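Local coordinates for cytoplasmic export protein 1 (Saccharomyces cerevisiae, PDB 3VWA) that binds tRNA in the nuclear export machinery, where it may collect tRNA from export receptors at the nuclear pore and deliver it, aminoacylated, to translation, at residues W26-G31 with T41-K46; P68-V73 with L117-F122; V92-D97 with D134-N139. All coordinates share one frame; numbering follows the deposited sequence.

Contact 1. Residues W26-G31 with T41-K46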
# COMPACT_ATOMS: atom_id res chain seq x y z
N TRP A 26 30.22 7.09 -8.88
CA TRP A 26 29.57 5.87 -8.44
C TRP A 26 28.48 5.46 -9.38
O TRP A 26 27.75 6.31 -9.92
CB TRP A 26 28.92 6.04 -7.05
CG TRP A 26 29.91 6.44 -6.01
CD1 TRP A 26 30.25 7.73 -5.60
CD2 TRP A 26 30.76 5.57 -5.21
NE1 TRP A 26 31.24 7.68 -4.65
CE2 TRP A 26 31.58 6.44 -4.37
CE3 TRP A 26 30.94 4.19 -5.12
CZ2 TRP A 26 32.52 5.94 -3.50
CZ3 TRP A 26 31.87 3.70 -4.21
CH2 TRP A 26 32.64 4.56 -3.43
N GLN A 27 28.34 4.14 -9.53
CA GLN A 27 27.08 3.54 -10.01
C GLN A 27 26.33 2.95 -8.83
O GLN A 27 26.93 2.38 -7.91
CB GLN A 27 27.35 2.44 -11.02
CG GLN A 27 27.83 2.99 -12.34
CD GLN A 27 28.25 1.87 -13.25
OE1 GLN A 27 29.18 1.10 -12.93
NE2 GLN A 27 27.56 1.74 -14.38
N CYS A 28 25.02 3.05 -8.86
CA CYS A 28 24.24 2.55 -7.75
C CYS A 28 23.32 1.44 -8.25
O CYS A 28 22.49 1.66 -9.14
CB CYS A 28 23.48 3.69 -7.09
SG CYS A 28 22.16 3.21 -5.97
N PHE A 29 23.50 0.24 -7.68
CA PHE A 29 22.83 -0.98 -8.14
C PHE A 29 22.00 -1.56 -7.01
O PHE A 29 22.47 -1.56 -5.86
CB PHE A 29 23.87 -2.07 -8.54
CG PHE A 29 24.63 -1.80 -9.83
CD1 PHE A 29 24.09 -2.18 -11.05
CD2 PHE A 29 25.90 -1.22 -9.82
CE1 PHE A 29 24.77 -1.97 -12.25
CE2 PHE A 29 26.58 -1.01 -11.02
CZ PHE A 29 26.01 -1.38 -12.24
N ASP A 30 20.80 -2.08 -7.31
CA ASP A 30 20.13 -2.99 -6.34
C ASP A 30 20.88 -4.33 -6.32
O ASP A 30 21.40 -4.76 -7.33
CB ASP A 30 18.66 -3.31 -6.70
CG ASP A 30 17.75 -2.08 -6.63
OD1 ASP A 30 18.08 -1.10 -5.94
OD2 ASP A 30 16.69 -2.10 -7.29
N GLY A 31 20.87 -4.97 -5.15
CA GLY A 31 21.44 -6.26 -4.98
C GLY A 31 20.71 -6.98 -3.87
O GLY A 31 19.74 -6.45 -3.31
N THR A 41 21.90 -2.36 -1.28
CA THR A 41 22.27 -1.49 -2.38
C THR A 41 23.77 -1.51 -2.45
O THR A 41 24.43 -1.35 -1.43
CB THR A 41 21.79 -0.04 -2.14
OG1 THR A 41 20.39 -0.05 -2.34
CG2 THR A 41 22.42 0.95 -3.13
N VAL A 42 24.28 -1.68 -3.65
CA VAL A 42 25.69 -1.76 -3.92
C VAL A 42 26.14 -0.50 -4.69
O VAL A 42 25.67 -0.21 -5.82
CB VAL A 42 25.96 -3.05 -4.75
CG1 VAL A 42 27.39 -3.04 -5.29
CG2 VAL A 42 25.65 -4.32 -3.93
N PHE A 43 27.02 0.27 -4.07
CA PHE A 43 27.63 1.41 -4.75
C PHE A 43 28.99 0.99 -5.33
O PHE A 43 29.92 0.56 -4.62
CB PHE A 43 27.82 2.58 -3.79
CG PHE A 43 26.54 3.24 -3.37
CD1 PHE A 43 25.96 4.27 -4.16
CD2 PHE A 43 25.93 2.89 -2.16
CE1 PHE A 43 24.79 4.90 -3.71
CE2 PHE A 43 24.76 3.51 -1.75
CZ PHE A 43 24.21 4.52 -2.52
N LYS A 44 29.08 1.09 -6.65
CA LYS A 44 30.25 0.68 -7.37
C LYS A 44 30.98 1.94 -7.81
O LYS A 44 30.41 2.77 -8.52
CB LYS A 44 29.85 -0.16 -8.58
CG LYS A 44 30.98 -0.44 -9.55
CD LYS A 44 30.66 -1.69 -10.36
CE LYS A 44 31.93 -2.47 -10.63
NZ LYS A 44 32.90 -1.65 -11.38
N ALA A 45 32.22 2.09 -7.33
CA ALA A 45 33.09 3.23 -7.64
C ALA A 45 33.55 3.22 -9.08
O ALA A 45 33.96 2.17 -9.63
CB ALA A 45 34.32 3.23 -6.76
N LYS A 46 33.51 4.40 -9.66
CA LYS A 46 34.08 4.62 -10.97
C LYS A 46 35.52 4.98 -10.71
O LYS A 46 35.92 6.13 -10.87
CB LYS A 46 33.34 5.76 -11.66
CG LYS A 46 31.99 5.36 -12.23
CD LYS A 46 31.63 6.46 -13.22
CE LYS A 46 30.18 6.39 -13.63
NZ LYS A 46 29.76 7.74 -14.12
O HOH W 1 19.81 0.24 -4.84
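The indole of Trp26 lays one face of its six-membered ring over the methyl of Ala45, a CH-pi contact with Ala45 CB 4.0 Å from the centroid of the Trp26 six-membered ring. CG is anti to the carbonyl carbon (chi1 -58°), which swings the ring toward the partner strand until CE3 of Trp26 comes 3.8 Å from CB of Phe43. An alanine in place of Trp26 would give up this overlap and the NE1 bond to Glu150, and would probably loosen the fit against Ile55 and Ala58 of helix 52-64. Cys28, with SG anti to its own N, points SG to within 3.6 Å of Thr41 CG2 and obliquely onto the Phe43 ring. The two strands form an antiparallel beta hairpin in the N-terminal sheet of the kinase-like domain. Gln27 N gives a hydrogen bond to Lys44 O (2.7 Å), and Lys44 N returns one to Gln27 O (2.8 Å); Phe29 and Val42 exchange a like pair. On the face of Gln27 and Phe29, Lys44 runs alongside both, its CB at the edge of the Phe29 ring and its NZ bonded to Gln82 O. One water joins Asp30 OD1 to Thr41 OG1, which also bonds Val91 N.

Contact 2. Residues P68-V73 with L117-F122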
# COMPACT_ATOMS: atom_id res chain seq x y z
N PRO A 68 23.79 7.60 12.74
CA PRO A 68 22.41 7.42 12.37
C PRO A 68 22.08 8.54 11.37
O PRO A 68 22.37 9.73 11.62
CB PRO A 68 21.66 7.68 13.69
CG PRO A 68 22.68 7.46 14.78
CD PRO A 68 23.99 7.80 14.20
N GLY A 69 21.48 8.18 10.25
CA GLY A 69 21.19 9.14 9.22
C GLY A 69 22.02 8.96 7.97
O GLY A 69 21.58 9.37 6.91
N LEU A 70 23.23 8.41 8.07
CA LEU A 70 23.91 7.93 6.84
C LEU A 70 23.33 6.61 6.33
O LEU A 70 22.73 5.85 7.09
CB LEU A 70 25.42 7.73 7.07
CG LEU A 70 26.22 8.89 7.63
CD1 LEU A 70 27.67 8.42 7.67
CD2 LEU A 70 26.03 10.18 6.80
N CYS A 71 23.51 6.32 5.05
CA CYS A 71 23.21 4.97 4.57
C CYS A 71 23.95 3.93 5.46
O CYS A 71 25.15 4.03 5.69
CB CYS A 71 23.60 4.82 3.09
SG CYS A 71 22.77 5.91 1.89
N THR A 72 23.25 2.95 5.98
CA THR A 72 23.83 2.06 7.03
C THR A 72 24.70 1.06 6.27
O THR A 72 24.18 0.26 5.46
CB THR A 72 22.71 1.37 7.87
OG1 THR A 72 22.03 2.36 8.68
CG2 THR A 72 23.29 0.28 8.87
N VAL A 73 26.03 1.14 6.47
CA VAL A 73 26.91 0.38 5.61
C VAL A 73 27.01 -1.05 6.13
O VAL A 73 27.02 -1.27 7.33
CB VAL A 73 28.29 1.04 5.43
CG1 VAL A 73 28.18 2.37 4.66
CG2 VAL A 73 29.01 1.24 6.76
N LEU A 117 18.65 17.09 9.10
CA LEU A 117 19.20 17.89 10.17
C LEU A 117 19.64 17.06 11.38
O LEU A 117 20.66 17.34 11.98
CB LEU A 117 18.21 19.01 10.56
CG LEU A 117 18.05 20.10 9.46
CD1 LEU A 117 16.82 20.97 9.67
CD2 LEU A 117 19.26 21.04 9.40
N ALA A 118 18.89 16.05 11.79
CA ALA A 118 19.36 15.25 12.93
C ALA A 118 20.69 14.57 12.55
O ALA A 118 21.60 14.47 13.39
CB ALA A 118 18.32 14.20 13.31
N THR A 119 20.81 14.13 11.29
CA THR A 119 22.03 13.49 10.83
C THR A 119 23.23 14.44 10.80
O THR A 119 24.31 14.07 11.27
CB THR A 119 21.83 12.91 9.47
OG1 THR A 119 20.68 12.07 9.54
CG2 THR A 119 23.11 12.13 9.05
N LEU A 120 23.03 15.64 10.27
CA LEU A 120 24.06 16.68 10.28
C LEU A 120 24.42 17.15 11.70
O LEU A 120 25.51 17.69 11.94
CB LEU A 120 23.61 17.87 9.39
CG LEU A 120 23.45 17.49 7.90
CD1 LEU A 120 22.62 18.50 7.10
CD2 LEU A 120 24.79 17.23 7.20
N GLY A 121 23.51 16.93 12.64
CA GLY A 121 23.82 17.13 14.07
C GLY A 121 24.80 16.08 14.63
O GLY A 121 25.67 16.40 15.43
N PHE A 122 24.65 14.83 14.21
CA PHE A 122 25.59 13.77 14.61
C PHE A 122 26.94 13.98 13.92
O PHE A 122 27.99 13.58 14.44
CB PHE A 122 25.03 12.40 14.29
CG PHE A 122 23.83 12.03 15.12
CD1 PHE A 122 23.87 12.11 16.52
CD2 PHE A 122 22.67 11.57 14.53
CE1 PHE A 122 22.76 11.75 17.29
CE2 PHE A 122 21.57 11.21 15.29
CZ PHE A 122 21.61 11.30 16.68
O HOH W 2 19.90 11.71 6.92
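Thr119 turns its side chain from the helix 106-122 straight at the backbone of Gly69. Its OG1 is anti to the carbonyl carbon (chi1 -54°) and CG2 anti to the backbone N, so that both branches face the glycine, side by side along its backbone: OG1 of Thr119 stands 3.0 Å from Gly69 CA, while CG2 of Thr119 rests 3.5 Å from Gly69 C. A side chain at position 69 would run into that hydroxyl. The positive phi of Gly69 (111°) also puts the backbone in a shape in which a beta carbon would be jammed against the carbonyl oxygen of Pro68.

No direct hydrogen bond crosses the contact. A water takes over, donating to Gly69 O at 2.9 Å and accepting from Thr119 OG1 at 2.8 Å. The same hydroxyl is bonded to Gln115 O one turn earlier in the helix, so its single proton probably serves two acceptors. Beyond CG2, the CD2 methyl of Leu70 comes only loosely near, 4.2 Å from CG2 of Thr119, the two side chains crossing obliquely.

One turn further on, Phe122 has CG anti to its carbonyl carbon, and its ring is twisted (chi2 -52°) so that CG of Pro68 lies over one face. The proline and the phenylalanine cross at about a right angle, with Pro68 CB 3.9 Å from Phe122 CE2. Pro68 O approaches Phe122 CD2 at 3.5 Å.

The loop lies between helix 52-64 and strand 73-77, and Gly69 and Cys71 also make backbone hydrogen bonds to Leu146. This arrangement is consistent with the packing of the alphaC-beta4 loop on helix alphaE that is familiar from the protein kinase fold.

Contact 3. Residues V92-D97 with D134-N139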
# COMPACT_ATOMS: atom_id res chain seq x y z
N VAL A 92 16.95 3.99 -1.81
CA VAL A 92 16.31 4.50 -3.03
C VAL A 92 16.81 5.93 -3.20
O VAL A 92 16.81 6.72 -2.25
CB VAL A 92 14.75 4.42 -2.94
CG1 VAL A 92 14.09 5.11 -4.14
CG2 VAL A 92 14.32 2.95 -2.97
N PRO A 93 17.35 6.25 -4.37
CA PRO A 93 17.76 7.65 -4.49
C PRO A 93 16.54 8.59 -4.57
O PRO A 93 15.55 8.25 -5.14
CB PRO A 93 18.56 7.68 -5.79
CG PRO A 93 18.06 6.50 -6.59
CD PRO A 93 17.53 5.48 -5.61
N PHE A 94 16.63 9.73 -3.93
CA PHE A 94 15.55 10.66 -3.89
C PHE A 94 15.03 10.92 -5.30
O PHE A 94 15.80 11.18 -6.21
CB PHE A 94 16.04 11.93 -3.23
CG PHE A 94 14.96 12.88 -2.92
CD1 PHE A 94 14.40 12.91 -1.66
CD2 PHE A 94 14.49 13.76 -3.90
CE1 PHE A 94 13.39 13.81 -1.37
CE2 PHE A 94 13.52 14.66 -3.60
CZ PHE A 94 12.95 14.67 -2.34
N PRO A 95 13.70 10.80 -5.50
CA PRO A 95 13.08 10.99 -6.83
C PRO A 95 12.90 12.46 -7.15
O PRO A 95 11.82 13.05 -6.94
CB PRO A 95 11.74 10.26 -6.72
CG PRO A 95 11.45 10.23 -5.26
CD PRO A 95 12.77 10.22 -4.53
N TRP A 96 13.97 13.07 -7.60
CA TRP A 96 13.91 14.51 -7.97
C TRP A 96 12.96 14.72 -9.09
O TRP A 96 12.25 15.71 -9.09
CB TRP A 96 15.29 15.05 -8.29
CG TRP A 96 16.18 15.12 -7.09
CD1 TRP A 96 17.19 14.23 -6.72
CD2 TRP A 96 16.16 16.15 -6.02
NE1 TRP A 96 17.79 14.64 -5.53
CE2 TRP A 96 17.21 15.76 -5.06
CE3 TRP A 96 15.41 17.30 -5.77
CZ2 TRP A 96 17.47 16.50 -3.93
CZ3 TRP A 96 15.67 18.03 -4.62
CH2 TRP A 96 16.68 17.65 -3.72
N ASP A 97 12.91 13.78 -10.03
CA ASP A 97 11.92 13.81 -11.14
C ASP A 97 10.48 13.79 -10.65
O ASP A 97 9.55 13.87 -11.46
CB ASP A 97 12.11 12.64 -12.12
CG ASP A 97 13.54 12.53 -12.63
OD1 ASP A 97 13.92 11.43 -13.12
OD2 ASP A 97 14.30 13.53 -12.54
N ASP A 134 22.56 14.73 -5.11
CA ASP A 134 23.05 13.38 -5.20
C ASP A 134 23.32 12.80 -3.81
O ASP A 134 23.54 11.59 -3.69
CB ASP A 134 24.33 13.37 -6.06
CG ASP A 134 24.03 13.40 -7.54
OD1 ASP A 134 22.91 13.02 -7.91
OD2 ASP A 134 24.89 13.81 -8.33
N SER A 135 23.36 13.63 -2.79
CA SER A 135 23.54 13.09 -1.46
C SER A 135 22.36 12.27 -0.97
O SER A 135 22.51 11.50 -0.03
CB SER A 135 23.75 14.20 -0.47
OG SER A 135 24.91 14.91 -0.78
N VAL A 136 21.16 12.46 -1.55
CA VAL A 136 19.96 12.09 -0.78
C VAL A 136 19.33 10.77 -1.16
O VAL A 136 18.95 10.56 -2.33
CB VAL A 136 18.88 13.20 -0.76
CG1 VAL A 136 17.74 12.78 0.18
CG2 VAL A 136 19.49 14.55 -0.34
N PHE A 137 19.19 9.90 -0.15
CA PHE A 137 18.51 8.63 -0.38
C PHE A 137 17.43 8.42 0.65
O PHE A 137 17.42 9.07 1.69
CB PHE A 137 19.52 7.46 -0.33
CG PHE A 137 20.46 7.43 -1.49
CD1 PHE A 137 21.53 8.33 -1.58
CD2 PHE A 137 20.27 6.54 -2.52
CE1 PHE A 137 22.37 8.35 -2.68
CE2 PHE A 137 21.14 6.50 -3.62
CZ PHE A 137 22.17 7.40 -3.69
N ILE A 138 16.54 7.50 0.33
CA ILE A 138 15.47 7.06 1.25
C ILE A 138 15.69 5.61 1.69
O ILE A 138 15.88 4.75 0.84
CB ILE A 138 14.15 7.05 0.49
CG1 ILE A 138 14.06 8.36 -0.30
CG2 ILE A 138 13.00 6.89 1.49
CD1 ILE A 138 13.11 8.30 -1.46
N ASN A 139 15.58 5.33 2.98
CA ASN A 139 15.67 3.91 3.36
C ASN A 139 14.34 3.22 3.16
O ASN A 139 13.41 3.87 2.65
CB ASN A 139 16.24 3.72 4.78
CG ASN A 139 15.46 4.46 5.85
OD1 ASN A 139 14.24 4.63 5.76
ND2 ASN A 139 16.16 4.86 6.89
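Three backbone hydrogen bonds join Val92-Phe94 to Val136-Ile138 as a short antiparallel pairing. Val92 and Ile138 form the hydrogen-bonded pair: Ile138 N reaches Val92 O at 2.7 Å, and Val92 N reaches Ile138 O at 3.0 Å, the latter bent to 148° at the hydrogen. Phe94 N then gives a straight bond (171°) to Val136 O at 2.9 Å, although the donor stands out of the carbonyl plane. Val92 O receives an additional CA-H...O contact from Phe137.

The apolar contacts fall on different sides. Pro93 CB meets Phe137 CE2 at 3.6 Å, while Phe94, with CG anti to its N, runs alongside Val136 and places CD1 3.8 Å from Val136 CG1. The extended Ile138 side chain carries its CD1 to 3.6 Å from Pro95 CD, crossing the proline at about a right angle.

Pro95 is the centre of an inverse gamma turn, with a weak bond from Trp96 N to Phe94 O. Beyond it the Trp96 ring takes Phe94 CD2 over its centre, and NE1 bonds Lys133 O.

Segment 92-97 follows strand 85-89, the place of the hinge in protein kinases. Strand 136-138 lies between strands 92-93 and 144-146; Leu198 of helix 186-198 touches Phe94 and Trp96, and Leu194 touches Trp96 and Val136.

All three contacts lie in the N-terminal kinase-like domain, ahead of the later helices that include the HEAT repeats. Contact 1 closes first along the chain; contacts 2 and 3 then interleave. The three centres form a triangle, that of contact 3 about 14 Å from contact 1 and about 15 Å from contact 2; the centres of contacts 1 and 2 are about 20 Å apart, their nearest atoms about 5 Å. Phe137 touches both neighbours: its CZ is 3.6 Å from Phe43 CE1, its CB 4.2 Å from Cys71 SG. Phe137 so packs against both hairpin and loop 68-73, and through Pro68 and Gly69 that loop reaches helix 106-122, joining the two lobes of the kinase-like domain.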